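Local coordinates for NOL1/NOP2/sun family protein (Enterococcus faecium, PDB 3M4X), which probably methylates ribosomal RNA, using a methyltransferase domain joined to a PUA domain likely to bind RNA, at residues 102-105 and 106-109; 170-173 and 174-178; 246-250 and 251-255; 277-280 and 281-284. All blocks are in the same frame, centred on the assembly; numbering follows the deposited sequence.

Interaction 1: residues 102-105 and 106-109; sequences AAKP and GEKV
Lys104 and Glu107, the first and last residues of a type II beta turn, are bonded twice, once through backbone and once through a side chain. The turn bond runs from Glu107 N to Lys104 O at 3.1 Å. In return, Glu107 OE1 accepts the amide N-H of Lys104 at 2.9 Å, a fairly straight bond (159°) in which the donor stands well above the carboxylate plane. The acid can fold back this way because CG lies beside its own backbone N (chi1 -76°) and the chain beyond is extended; CG and CD then rest against Lys104 CB, with CD 3.8 Å from it. Gly106 takes the third position of the turn with positive phi (97°), a conformation that suits glycine. Farther in, Ala103 CB meets Val109 CG2 at 4.2 Å, and both side chains pack on Leu123 and Met127 of helix 118-127. Glu107 OE2 forms a salt bridge with Arg178 on the neighbouring strand 176-182. With one oxygen on a backbone amide and the other on a guanidinium, the carboxylate is probably kept ionised and fixed in rotation where the chain enters strand 108-111 of the Rossmann-like methyltransferase domain.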
ATOM      1  N   ALA A 102      -7.937   9.643  -0.105  1.00 32.74           N
ATOM      2  CA  ALA A 102      -7.696  10.560  -1.227  1.00 33.67           C
ATOM      3  C   ALA A 102      -6.418  11.401  -1.076  1.00 32.47           C
ATOM      4  O   ALA A 102      -6.461  12.633  -1.013  1.00 28.49           O
ATOM      5  CB  ALA A 102      -8.896  11.456  -1.455  1.00 36.20           C
ATOM      6  N   ALA A 103      -5.281  10.718  -1.029  1.00 24.24           N
ATOM      7  CA  ALA A 103      -3.987  11.380  -1.034  1.00 25.01           C
ATOM      8  C   ALA A 103      -3.838  12.201  -2.317  1.00 35.66           C
ATOM      9  O   ALA A 103      -4.380  11.852  -3.360  1.00 32.35           O
ATOM     10  CB  ALA A 103      -2.890  10.346  -0.948  1.00 20.40           C
ATOM     11  N   LYS A 104      -3.086  13.288  -2.241  1.00 42.40           N
ATOM     12  CA  LYS A 104      -2.873  14.134  -3.402  1.00 35.71           C
ATOM     13  C   LYS A 104      -1.402  14.131  -3.791  1.00 34.38           C
ATOM     14  O   LYS A 104      -0.528  14.063  -2.927  1.00 36.80           O
ATOM     15  CB  LYS A 104      -3.332  15.562  -3.110  1.00 39.84           C
ATOM     16  CG  LYS A 104      -4.827  15.697  -2.803  1.00 44.80           C
ATOM     17  CD  LYS A 104      -5.137  17.060  -2.180  1.00 56.84           C
ATOM     18  CE  LYS A 104      -4.596  18.213  -3.028  1.00 68.06           C
ATOM     19  NZ  LYS A 104      -4.694  19.541  -2.328  1.00 72.03           N
ATOM     20  N   PRO A 105      -1.124  14.188  -5.102  1.00 26.66           N
ATOM     21  CA  PRO A 105       0.243  14.368  -5.589  1.00 25.27           C
ATOM     22  C   PRO A 105       0.941  15.480  -4.826  1.00 29.94           C
ATOM     23  O   PRO A 105       0.393  16.587  -4.726  1.00 32.41           O
ATOM     24  CB  PRO A 105       0.030  14.801  -7.045  1.00 31.33           C
ATOM     25  CG  PRO A 105      -1.268  14.068  -7.455  1.00 25.28           C
ATOM     26  CD  PRO A 105      -2.117  14.140  -6.197  1.00 25.18           C
ATOM     27  N   GLY A 106       2.119  15.190  -4.277  1.00 27.43           N
ATOM     28  CA  GLY A 106       2.907  16.218  -3.608  1.00 30.02           C
ATOM     29  C   GLY A 106       2.756  16.277  -2.092  1.00 32.95           C
ATOM     30  O   GLY A 106       3.508  16.980  -1.413  1.00 31.14           O
ATOM     31  N   GLU A 107       1.787  15.543  -1.550  1.00 28.98           N
ATOM     32  CA  GLU A 107       1.585  15.533  -0.108  1.00 29.39           C
ATOM     33  C   GLU A 107       2.656  14.709   0.585  1.00 26.96           C
ATOM     34  O   GLU A 107       3.266  13.823  -0.015  1.00 35.53           O
ATOM     35  CB  GLU A 107       0.199  14.962   0.244  1.00 27.97           C
ATOM     36  CG  GLU A 107      -0.952  15.909  -0.008  1.00 28.47           C
ATOM     37  CD  GLU A 107      -2.268  15.374   0.554  1.00 30.44           C
ATOM     38  OE1 GLU A 107      -2.490  14.152   0.495  1.00 30.42           O
ATOM     39  OE2 GLU A 107      -3.067  16.178   1.065  1.00 31.61           O
ATOM     40  N   LYS A 108       2.865  14.985   1.861  1.00 30.00           N
ATOM     41  CA  LYS A 108       3.589  14.058   2.719  1.00 33.50           C
ATOM     42  C   LYS A 108       2.567  13.153   3.409  1.00 28.53           C
ATOM     43  O   LYS A 108       1.686  13.625   4.133  1.00 31.08           O
ATOM     44  CB  LYS A 108       4.471  14.812   3.719  1.00 31.86           C
ATOM     45  CG  LYS A 108       5.554  15.658   3.031  1.00 35.11           C
ATOM     46  CD  LYS A 108       6.245  16.611   4.010  1.00 35.46           C
ATOM     47  CE  LYS A 108       5.375  17.807   4.344  1.00 37.55           C
ATOM     48  NZ  LYS A 108       5.984  18.616   5.452  1.00 42.19           N
ATOM     49  N   VAL A 109       2.679  11.848   3.161  1.00 26.73           N
ATOM     50  CA  VAL A 109       1.634  10.912   3.558  1.00 27.07           C
ATOM     51  C   VAL A 109       2.208   9.773   4.388  1.00 24.22           C
ATOM     52  O   VAL A 109       3.245   9.230   4.064  1.00 29.50           O
ATOM     53  CB  VAL A 109       0.885  10.328   2.312  1.00 27.51           C
ATOM     54  CG1 VAL A 109      -0.213   9.358   2.737  1.00 19.89           C
ATOM     55  CG2 VAL A 109       0.324  11.439   1.445  1.00 24.06           C
TER

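Interaction 2: residues 170-173 and 174-178; sequences PHFS and GFFDR
Phe172, Phe175 and Phe176 gather into an aromatic cluster round a type II beta turn, and here the packing is dense. The edge of the Phe172 ring points at the face of Phe175 in a T-shaped pair with planes 64° apart, and Phe172 CD2 comes within 3.3 Å of Phe175 CD2. Phe176 meets Phe172 differently: the two ring planes are 28° apart and offset, with little overlap, so that Phe176 CZ lies over one face of the Phe172 ring, 3.6 Å from CD2. Phe175 CG stands anti to its own nitrogen (chi1 179°), which sets the ring alongside that of Phe172, both pointing the same way. The turn is closed by Phe175 N bonding to Phe172 O at 3.0 Å. Gly174 has positive phi at the third position. The other side of the turn is looser: Ser173, partly exposed, points its CB away from 174-178, and its OG is hydrogen-bonded to Gln307 O. The cluster thus fills the corner between helix 165-172 and strand 176-182, with Phe175 against Leu132 of strand 132-136 and Phe176 against Leu110 of the adjoining parallel strand 108-111 and Val134 of strand 132-136 beyond it.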
ATOM      1  N   PRO A 170       9.579  11.403  17.181  1.00 44.93           N
ATOM      2  CA  PRO A 170      10.700  12.346  17.207  1.00 48.61           C
ATOM      3  C   PRO A 170      11.128  12.763  15.802  1.00 47.43           C
ATOM      4  O   PRO A 170      11.521  13.904  15.599  1.00 51.06           O
ATOM      5  CB  PRO A 170      11.809  11.553  17.905  1.00 48.15           C
ATOM      6  CG  PRO A 170      11.082  10.579  18.763  1.00 45.09           C
ATOM      7  CD  PRO A 170       9.841  10.207  18.006  1.00 44.65           C
ATOM      8  N   HIS A 171      11.026  11.856  14.839  1.00 45.66           N
ATOM      9  CA  HIS A 171      11.446  12.146  13.472  1.00 47.63           C
ATOM     10  C   HIS A 171      10.415  12.877  12.614  1.00 42.28           C
ATOM     11  O   HIS A 171      10.774  13.507  11.621  1.00 37.06           O
ATOM     12  CB  HIS A 171      11.845  10.853  12.761  1.00 54.85           C
ATOM     13  CG  HIS A 171      12.943  10.108  13.449  1.00 61.16           C
ATOM     14  ND1 HIS A 171      14.261  10.198  13.057  1.00 63.94           N
ATOM     15  CD2 HIS A 171      12.920   9.271  14.513  1.00 62.50           C
ATOM     16  CE1 HIS A 171      15.003   9.443  13.846  1.00 66.83           C
ATOM     17  NE2 HIS A 171      14.215   8.869  14.737  1.00 68.12           N
ATOM     18  N   PHE A 172       9.141  12.789  12.986  1.00 38.57           N
ATOM     19  CA  PHE A 172       8.079  13.234  12.087  1.00 42.65           C
ATOM     20  C   PHE A 172       7.023  14.105  12.753  1.00 46.24           C
ATOM     21  O   PHE A 172       5.921  14.284  12.219  1.00 43.86           O
ATOM     22  CB  PHE A 172       7.395  12.023  11.461  1.00 35.12           C
ATOM     23  CG  PHE A 172       8.237  11.305  10.451  1.00 32.94           C
ATOM     24  CD1 PHE A 172       8.790  10.069  10.739  1.00 36.49           C
ATOM     25  CD2 PHE A 172       8.454  11.856   9.199  1.00 36.15           C
ATOM     26  CE1 PHE A 172       9.555   9.390   9.788  1.00 34.86           C
ATOM     27  CE2 PHE A 172       9.214  11.188   8.247  1.00 34.59           C
ATOM     28  CZ  PHE A 172       9.769   9.955   8.546  1.00 32.90           C
ATOM     29  N   SER A 173       7.356  14.629  13.923  1.00 42.14           N
ATOM     30  CA  SER A 173       6.466  15.529  14.639  1.00 46.34           C
ATOM     31  C   SER A 173       6.016  16.679  13.728  1.00 42.15           C
ATOM     32  O   SER A 173       6.849  17.364  13.129  1.00 31.94           O
ATOM     33  CB  SER A 173       7.163  16.073  15.892  1.00 44.60           C
ATOM     34  OG  SER A 173       6.253  16.779  16.713  1.00 51.49           O
ATOM     35  N   GLY A 174       4.697  16.863  13.617  1.00 41.53           N
ATOM     36  CA  GLY A 174       4.105  17.881  12.756  1.00 40.07           C
ATOM     37  C   GLY A 174       4.431  17.823  11.261  1.00 38.75           C
ATOM     38  O   GLY A 174       4.303  18.833  10.550  1.00 32.44           O
ATOM     39  N   PHE A 175       4.826  16.650  10.777  1.00 36.48           N
ATOM     40  CA  PHE A 175       5.411  16.519   9.432  1.00 34.22           C
ATOM     41  C   PHE A 175       4.405  16.289   8.280  1.00 32.50           C
ATOM     42  O   PHE A 175       4.544  16.876   7.205  1.00 33.92           O
ATOM     43  CB  PHE A 175       6.470  15.411   9.461  1.00 35.51           C
ATOM     44  CG  PHE A 175       7.142  15.143   8.132  1.00 41.74           C
ATOM     45  CD1 PHE A 175       8.196  15.935   7.694  1.00 44.34           C
ATOM     46  CD2 PHE A 175       6.763  14.062   7.356  1.00 38.85           C
ATOM     47  CE1 PHE A 175       8.826  15.670   6.491  1.00 41.66           C
ATOM     48  CE2 PHE A 175       7.391  13.788   6.157  1.00 34.30           C
ATOM     49  CZ  PHE A 175       8.423  14.592   5.723  1.00 40.79           C
ATOM     50  N   PHE A 176       3.394  15.460   8.517  1.00 27.66           N
ATOM     51  CA  PHE A 176       2.535  14.948   7.448  1.00 27.66           C
ATOM     52  C   PHE A 176       1.284  15.748   7.127  1.00 26.70           C
ATOM     53  O   PHE A 176       0.594  16.264   8.010  1.00 32.10           O
ATOM     54  CB  PHE A 176       2.099  13.507   7.771  1.00 26.65           C
ATOM     55  CG  PHE A 176       3.234  12.532   7.813  1.00 25.61           C
ATOM     56  CD1 PHE A 176       3.747  12.097   9.018  1.00 28.94           C
ATOM     57  CD2 PHE A 176       3.807  12.070   6.638  1.00 30.90           C
ATOM     58  CE1 PHE A 176       4.814  11.194   9.053  1.00 32.56           C
ATOM     59  CE2 PHE A 176       4.862  11.166   6.658  1.00 29.35           C
ATOM     60  CZ  PHE A 176       5.360  10.723   7.865  1.00 30.64           C
ATOM     61  N   ASP A 177       0.968  15.798   5.842  1.00 26.61           N
ATOM     62  CA  ASP A 177      -0.336  16.278   5.388  1.00 31.56           C
ATOM     63  C   ASP A 177      -1.450  15.293   5.696  1.00 28.21           C
ATOM     64  O   ASP A 177      -2.606  15.668   5.829  1.00 24.63           O
ATOM     65  CB  ASP A 177      -0.322  16.486   3.875  1.00 34.84           C
ATOM     66  CG  ASP A 177       0.594  17.587   3.458  1.00 31.16           C
ATOM     67  OD1 ASP A 177       0.240  18.749   3.728  1.00 37.40           O
ATOM     68  OD2 ASP A 177       1.664  17.295   2.867  1.00 33.31           O
ATOM     69  N   ARG A 178      -1.107  14.023   5.794  1.00 31.25           N
ATOM     70  CA  ARG A 178      -2.129  13.005   5.735  1.00 32.65           C
ATOM     71  C   ARG A 178      -1.613  11.746   6.375  1.00 29.51           C
ATOM     72  O   ARG A 178      -0.490  11.316   6.097  1.00 28.38           O
ATOM     73  CB  ARG A 178      -2.462  12.749   4.270  1.00 30.45           C
ATOM     74  CG  ARG A 178      -3.706  11.932   3.969  1.00 29.57           C
ATOM     75  CD  ARG A 178      -4.202  12.346   2.559  1.00 27.57           C
ATOM     76  NE  ARG A 178      -5.548  12.868   2.658  1.00 39.70           N
ATOM     77  CZ  ARG A 178      -5.893  14.130   2.477  1.00 42.99           C
ATOM     78  NH1 ARG A 178      -5.000  15.039   2.150  1.00 39.35           N
ATOM     79  NH2 ARG A 178      -7.156  14.470   2.618  1.00 56.95           N
TER

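Interaction 3: residues 246-250 and 251-255; sequences ISWLV and ENYPV
The C-terminal end of helix 243-252 is finished by an edge-to-face aromatic pair, Trp248 with Tyr253, the first residue to leave helical geometry. The edge of the tyrosine is presented to one face of the indole, the planes 69° apart, and Tyr253 CE1 sits 3.9 Å from Trp248 CH2. With chi1 at 178°, Trp248 CG is turned beside its own carbonyl carbon, which carries the indole outward from the helix, where the tyrosine edge meets its face. At the neighbouring ring atom, Tyr253 CD1 lies 4.1 Å from Leu249 CD2, and both residues lean on Ile221 of helix 205-222. The last turn frays as it ends: Glu251 N still bonds to Ser247 O at 2.8 Å, whereas Tyr253 N makes a weak bond to Leu249 O. Glu251 runs back along the helix, its CG against Ser247 O, and its carboxylate reaches Ser275 OG. Past the inverse gamma turn centred on Pro254, the chain doubles back into strand 255-258, and Val255 points towards the helix end it has just left. There CG2 of Val255 rests against the last turn, 3.4 Å from Leu249 O and 4.2 Å from Val250 CG2.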
ATOM      1  N   ILE A 246     -13.610   7.445  17.665  1.00 33.77           N
ATOM      2  CA  ILE A 246     -13.829   8.762  17.068  1.00 28.96           C
ATOM      3  C   ILE A 246     -14.317   9.821  18.078  1.00 37.16           C
ATOM      4  O   ILE A 246     -13.929  10.986  18.000  1.00 43.49           O
ATOM      5  CB  ILE A 246     -14.799   8.701  15.877  1.00 32.48           C
ATOM      6  CG1 ILE A 246     -14.382   7.593  14.904  1.00 30.77           C
ATOM      7  CG2 ILE A 246     -14.829  10.042  15.158  1.00 32.57           C
ATOM      8  CD1 ILE A 246     -12.979   7.771  14.380  1.00 30.69           C
ATOM      9  N   SER A 247     -15.170   9.420  19.018  1.00 36.80           N
ATOM     10  CA  SER A 247     -15.629  10.328  20.065  1.00 36.82           C
ATOM     11  C   SER A 247     -14.445  10.741  20.912  1.00 31.31           C
ATOM     12  O   SER A 247     -14.230  11.911  21.173  1.00 41.00           O
ATOM     13  CB  SER A 247     -16.668   9.635  20.962  1.00 35.86           C
ATOM     14  OG  SER A 247     -17.751   9.160  20.193  1.00 32.92           O
ATOM     15  N   TRP A 248     -13.696   9.745  21.362  1.00 32.49           N
ATOM     16  CA  TRP A 248     -12.491   9.965  22.130  1.00 38.62           C
ATOM     17  C   TRP A 248     -11.542  10.942  21.422  1.00 38.06           C
ATOM     18  O   TRP A 248     -11.010  11.862  22.050  1.00 41.88           O
ATOM     19  CB  TRP A 248     -11.802   8.623  22.390  1.00 41.04           C
ATOM     20  CG  TRP A 248     -10.510   8.759  23.139  1.00 47.07           C
ATOM     21  CD1 TRP A 248     -10.355   8.879  24.491  1.00 40.38           C
ATOM     22  CD2 TRP A 248      -9.188   8.784  22.577  1.00 44.56           C
ATOM     23  NE1 TRP A 248      -9.023   8.977  24.804  1.00 44.89           N
ATOM     24  CE2 TRP A 248      -8.283   8.924  23.650  1.00 43.18           C
ATOM     25  CE3 TRP A 248      -8.684   8.703  21.269  1.00 45.93           C
ATOM     26  CZ2 TRP A 248      -6.904   8.973  23.463  1.00 38.39           C
ATOM     27  CZ3 TRP A 248      -7.315   8.755  21.081  1.00 41.30           C
ATOM     28  CH2 TRP A 248      -6.439   8.899  22.175  1.00 43.05           C
ATOM     29  N   LEU A 249     -11.338  10.751  20.117  1.00 34.07           N
ATOM     30  CA  LEU A 249     -10.529  11.693  19.331  1.00 35.26           C
ATOM     31  C   LEU A 249     -11.085  13.112  19.398  1.00 36.97           C
ATOM     32  O   LEU A 249     -10.349  14.063  19.656  1.00 33.33           O
ATOM     33  CB  LEU A 249     -10.428  11.257  17.864  1.00 34.54           C
ATOM     34  CG  LEU A 249      -9.434  10.150  17.512  1.00 34.55           C
ATOM     35  CD1 LEU A 249      -9.542   9.735  16.031  1.00 34.98           C
ATOM     36  CD2 LEU A 249      -8.038  10.618  17.840  1.00 30.48           C
ATOM     37  N   VAL A 250     -12.385  13.249  19.145  1.00 36.55           N
ATOM     38  CA  VAL A 250     -13.042  14.555  19.126  1.00 33.21           C
ATOM     39  C   VAL A 250     -13.060  15.225  20.507  1.00 38.83           C
ATOM     40  O   VAL A 250     -13.021  16.452  20.618  1.00 38.81           O
ATOM     41  CB  VAL A 250     -14.491  14.447  18.595  1.00 34.33           C
ATOM     42  CG1 VAL A 250     -15.261  15.753  18.824  1.00 31.30           C
ATOM     43  CG2 VAL A 250     -14.491  14.063  17.128  1.00 28.50           C
ATOM     44  N   GLU A 251     -13.104  14.416  21.558  1.00 33.76           N
ATOM     45  CA  GLU A 251     -13.131  14.966  22.908  1.00 38.94           C
ATOM     46  C   GLU A 251     -11.763  15.415  23.392  1.00 41.70           C
ATOM     47  O   GLU A 251     -11.653  16.351  24.185  1.00 39.74           O
ATOM     48  CB  GLU A 251     -13.745  13.960  23.886  1.00 38.63           C
ATOM     49  CG  GLU A 251     -15.255  13.871  23.741  1.00 40.00           C
ATOM     50  CD  GLU A 251     -15.842  12.600  24.319  1.00 48.79           C
ATOM     51  OE1 GLU A 251     -15.068  11.716  24.745  1.00 48.58           O
ATOM     52  OE2 GLU A 251     -17.084  12.480  24.326  1.00 53.37           O
ATOM     53  N   ASN A 252     -10.717  14.760  22.906  1.00 38.61           N
ATOM     54  CA  ASN A 252      -9.397  14.994  23.462  1.00 41.46           C
ATOM     55  C   ASN A 252      -8.440  15.743  22.538  1.00 45.16           C
ATOM     56  O   ASN A 252      -7.313  16.062  22.929  1.00 45.46           O
ATOM     57  CB  ASN A 252      -8.790  13.685  23.958  1.00 39.09           C
ATOM     58  CG  ASN A 252      -9.566  13.097  25.125  1.00 49.73           C
ATOM     59  OD1 ASN A 252     -10.358  12.169  24.949  1.00 51.58           O
ATOM     60  ND2 ASN A 252      -9.363  13.655  26.321  1.00 51.35           N
ATOM     61  N   TYR A 253      -8.897  16.034  21.324  1.00 39.06           N
ATOM     62  CA  TYR A 253      -8.061  16.724  20.350  1.00 33.86           C
ATOM     63  C   TYR A 253      -8.830  17.729  19.511  1.00 36.78           C
ATOM     64  O   TYR A 253     -10.028  17.556  19.250  1.00 33.75           O
ATOM     65  CB  TYR A 253      -7.400  15.717  19.425  1.00 33.40           C
ATOM     66  CG  TYR A 253      -6.509  14.741  20.129  1.00 32.47           C
ATOM     67  CD1 TYR A 253      -7.005  13.535  20.591  1.00 26.05           C
ATOM     68  CD2 TYR A 253      -5.167  15.020  20.329  1.00 38.36           C
ATOM     69  CE1 TYR A 253      -6.183  12.630  21.229  1.00 36.20           C
ATOM     70  CE2 TYR A 253      -4.333  14.123  20.973  1.00 37.55           C
ATOM     71  CZ  TYR A 253      -4.845  12.925  21.416  1.00 39.49           C
ATOM     72  OH  TYR A 253      -4.023  12.019  22.047  1.00 42.41           O
ATOM     73  N   PRO A 254      -8.141  18.791  19.076  1.00 36.96           N
ATOM     74  CA  PRO A 254      -8.793  19.763  18.188  1.00 35.74           C
ATOM     75  C   PRO A 254      -8.984  19.179  16.782  1.00 36.85           C
ATOM     76  O   PRO A 254      -8.353  19.639  15.828  1.00 33.73           O
ATOM     77  CB  PRO A 254      -7.798  20.938  18.157  1.00 32.34           C
ATOM     78  CG  PRO A 254      -6.468  20.341  18.527  1.00 31.42           C
ATOM     79  CD  PRO A 254      -6.770  19.188  19.455  1.00 35.57           C
ATOM     80  N   VAL A 255      -9.850  18.182  16.660  1.00 35.98           N
ATOM     81  CA  VAL A 255     -10.123  17.550  15.367  1.00 39.47           C
ATOM     82  C   VAL A 255     -11.605  17.638  14.983  1.00 45.10           C
ATOM     83  O   VAL A 255     -12.482  17.594  15.838  1.00 43.29           O
ATOM     84  CB  VAL A 255      -9.722  16.062  15.367  1.00 33.03           C
ATOM     85  CG1 VAL A 255      -8.223  15.910  15.576  1.00 28.79           C
ATOM     86  CG2 VAL A 255     -10.527  15.289  16.447  1.00 33.43           C
TER

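Interaction 4: residues 277-280 and 281-284; sequences AGLE and KTIR
Thr282 and Leu279 meet through a single carbonyl oxygen that serves two donors of the same threonine. Starting at CB, the threonine side chain lies 3.5 Å from Leu279 O. Its hydroxyl branch goes straight to that oxygen: OG1 gives its hydrogen to Leu279 O at 2.7 Å, in the carbonyl plane, with a C=O to donor angle of 153°. A chi1 of 71° makes this possible, placing OG1 between the backbone N and the carbonyl carbon. The methyl branch, CG2, passes the same oxygen at 3.6 Å and comes loosely towards Leu279 CD1. The second bond to the carbonyl is from Thr282 N, 3.0 Å from Leu279 O, and this donor stands 59° out of the carbonyl plane, so the two hydrogens arrive from different directions and the buried hydroxyl has a defined acceptor. One residue earlier, Lys281 N bonds to Gly278 O in the manner of a 3-10 turn, and Lys281 CB rests 3.2 Å from that oxygen before the extended chain runs on past Gly278. Gly278 adopts a positive phi, a conformation glycine accepts readily. This short 3-10 turn leads directly into strand 283-285: Thr282 packs on Phe296 and Ala298 of strand 295-302 and on Ile257 of strand 255-258, while Leu279 turns to Ile246 and Ser247 of helix 243-252.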
ATOM      1  N   ALA A 277     -21.128  14.712  18.198  1.00 37.41           N
ATOM      2  CA  ALA A 277     -21.878  14.957  16.976  1.00 38.32           C
ATOM      3  C   ALA A 277     -21.096  14.467  15.761  1.00 44.37           C
ATOM      4  O   ALA A 277     -19.906  14.173  15.861  1.00 48.88           O
ATOM      5  CB  ALA A 277     -22.169  16.451  16.840  1.00 41.86           C
ATOM      6  N   GLY A 278     -21.777  14.379  14.622  1.00 45.55           N
ATOM      7  CA  GLY A 278     -21.148  14.135  13.331  1.00 42.33           C
ATOM      8  C   GLY A 278     -20.796  12.707  12.964  1.00 38.98           C
ATOM      9  O   GLY A 278     -20.246  12.456  11.892  1.00 41.52           O
ATOM     10  N   LEU A 279     -21.092  11.771  13.854  1.00 37.59           N
ATOM     11  CA  LEU A 279     -20.740  10.370  13.652  1.00 37.50           C
ATOM     12  C   LEU A 279     -21.347   9.748  12.378  1.00 40.79           C
ATOM     13  O   LEU A 279     -20.816   8.787  11.820  1.00 40.21           O
ATOM     14  CB  LEU A 279     -21.142   9.565  14.887  1.00 37.35           C
ATOM     15  CG  LEU A 279     -20.046   9.173  15.892  1.00 41.17           C
ATOM     16  CD1 LEU A 279     -18.702   9.814  15.603  1.00 41.74           C
ATOM     17  CD2 LEU A 279     -20.477   9.421  17.339  1.00 30.10           C
ATOM     18  N   GLU A 280     -22.457  10.305  11.921  1.00 39.76           N
ATOM     19  CA  GLU A 280     -23.109   9.821  10.717  1.00 41.06           C
ATOM     20  C   GLU A 280     -22.231  10.023   9.483  1.00 40.06           C
ATOM     21  O   GLU A 280     -22.466   9.410   8.441  1.00 43.57           O
ATOM     22  CB  GLU A 280     -24.456  10.529  10.529  1.00 39.68           C
ATOM     23  CG  GLU A 280     -24.338  12.026  10.254  1.00 45.93           C
ATOM     24  CD  GLU A 280     -24.188  12.882  11.519  1.00 51.01           C
ATOM     25  OE1 GLU A 280     -24.149  12.334  12.647  1.00 52.80           O
ATOM     26  OE2 GLU A 280     -24.126  14.119  11.373  1.00 51.48           O
ATOM     27  N   LYS A 281     -21.229  10.890   9.610  1.00 40.37           N
ATOM     28  CA  LYS A 281     -20.286  11.168   8.524  1.00 39.96           C
ATOM     29  C   LYS A 281     -19.226  10.093   8.413  1.00 33.96           C
ATOM     30  O   LYS A 281     -18.467  10.068   7.452  1.00 36.13           O
ATOM     31  CB  LYS A 281     -19.583  12.508   8.743  1.00 38.84           C
ATOM     32  CG  LYS A 281     -20.481  13.723   8.677  1.00 43.69           C
ATOM     33  CD  LYS A 281     -19.694  14.969   9.084  1.00 47.65           C
ATOM     34  CE  LYS A 281     -20.626  16.081   9.534  1.00 56.21           C
ATOM     35  NZ  LYS A 281     -19.889  17.132  10.284  1.00 60.49           N
ATOM     36  N   THR A 282     -19.142   9.230   9.418  1.00 34.55           N
ATOM     37  CA  THR A 282     -18.264   8.074   9.330  1.00 34.86           C
ATOM     38  C   THR A 282     -18.987   6.937   8.590  1.00 38.46           C
ATOM     39  O   THR A 282     -20.213   6.945   8.459  1.00 38.51           O
ATOM     40  CB  THR A 282     -17.752   7.638  10.718  1.00 35.12           C
ATOM     41  OG1 THR A 282     -18.816   7.048  11.475  1.00 41.14           O
ATOM     42  CG2 THR A 282     -17.192   8.860  11.488  1.00 25.68           C
ATOM     43  N   ILE A 283     -18.219   5.974   8.093  1.00 38.78           N
ATOM     44  CA  ILE A 283     -18.733   4.975   7.159  1.00 37.29           C
ATOM     45  C   ILE A 283     -18.669   3.584   7.740  1.00 36.17           C
ATOM     46  O   ILE A 283     -17.631   3.162   8.244  1.00 35.39           O
ATOM     47  CB  ILE A 283     -17.890   4.923   5.880  1.00 33.66           C
ATOM     48  CG1 ILE A 283     -18.079   6.180   5.033  1.00 33.43           C
ATOM     49  CG2 ILE A 283     -18.203   3.664   5.077  1.00 33.14           C
ATOM     50  CD1 ILE A 283     -17.166   6.191   3.803  1.00 38.44           C
ATOM     51  N   ARG A 284     -19.780   2.869   7.650  1.00 38.74           N
ATOM     52  CA  ARG A 284     -19.799   1.465   8.018  1.00 41.11           C
ATOM     53  C   ARG A 284     -20.092   0.601   6.808  1.00 38.70           C
ATOM     54  O   ARG A 284     -20.893   0.954   5.948  1.00 37.65           O
ATOM     55  CB  ARG A 284     -20.814   1.185   9.132  1.00 35.32           C
ATOM     56  CG  ARG A 284     -20.237   1.364  10.533  1.00 36.36           C
ATOM     57  CD  ARG A 284     -21.306   1.163  11.604  1.00 36.10           C
ATOM     58  NE  ARG A 284     -20.756   1.205  12.955  1.00 35.81           N
ATOM     59  CZ  ARG A 284     -20.232   0.159  13.595  1.00 40.83           C
ATOM     60  NH1 ARG A 284     -20.179  -1.037  13.016  1.00 39.04           N
ATOM     61  NH2 ARG A 284     -19.755   0.313  14.823  1.00 40.12           N
TER

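Overall arrangement
The four contacts are local turns and helix ends at the borders of secondary structure, all within the methyltransferase domain, and they form two touching pairs. Interactions 1 and 2 have centres 13 Å apart and lead into the neighbouring parallel strands 108-111 and 176-182; besides the charged link already described, Asp177 OD2 probably accepts a hydrogen bond from Lys108 N at 2.8 Å. Interactions 3 and 4, also 13 Å between centres, join through Ile246 CG2 and Leu279 CD1, 3.9 Å apart. The pairs remain separate, the nearest atoms of interactions 2 and 3 being about 11 Å apart, yet the central sheet connects interactions 1, 2 and 4.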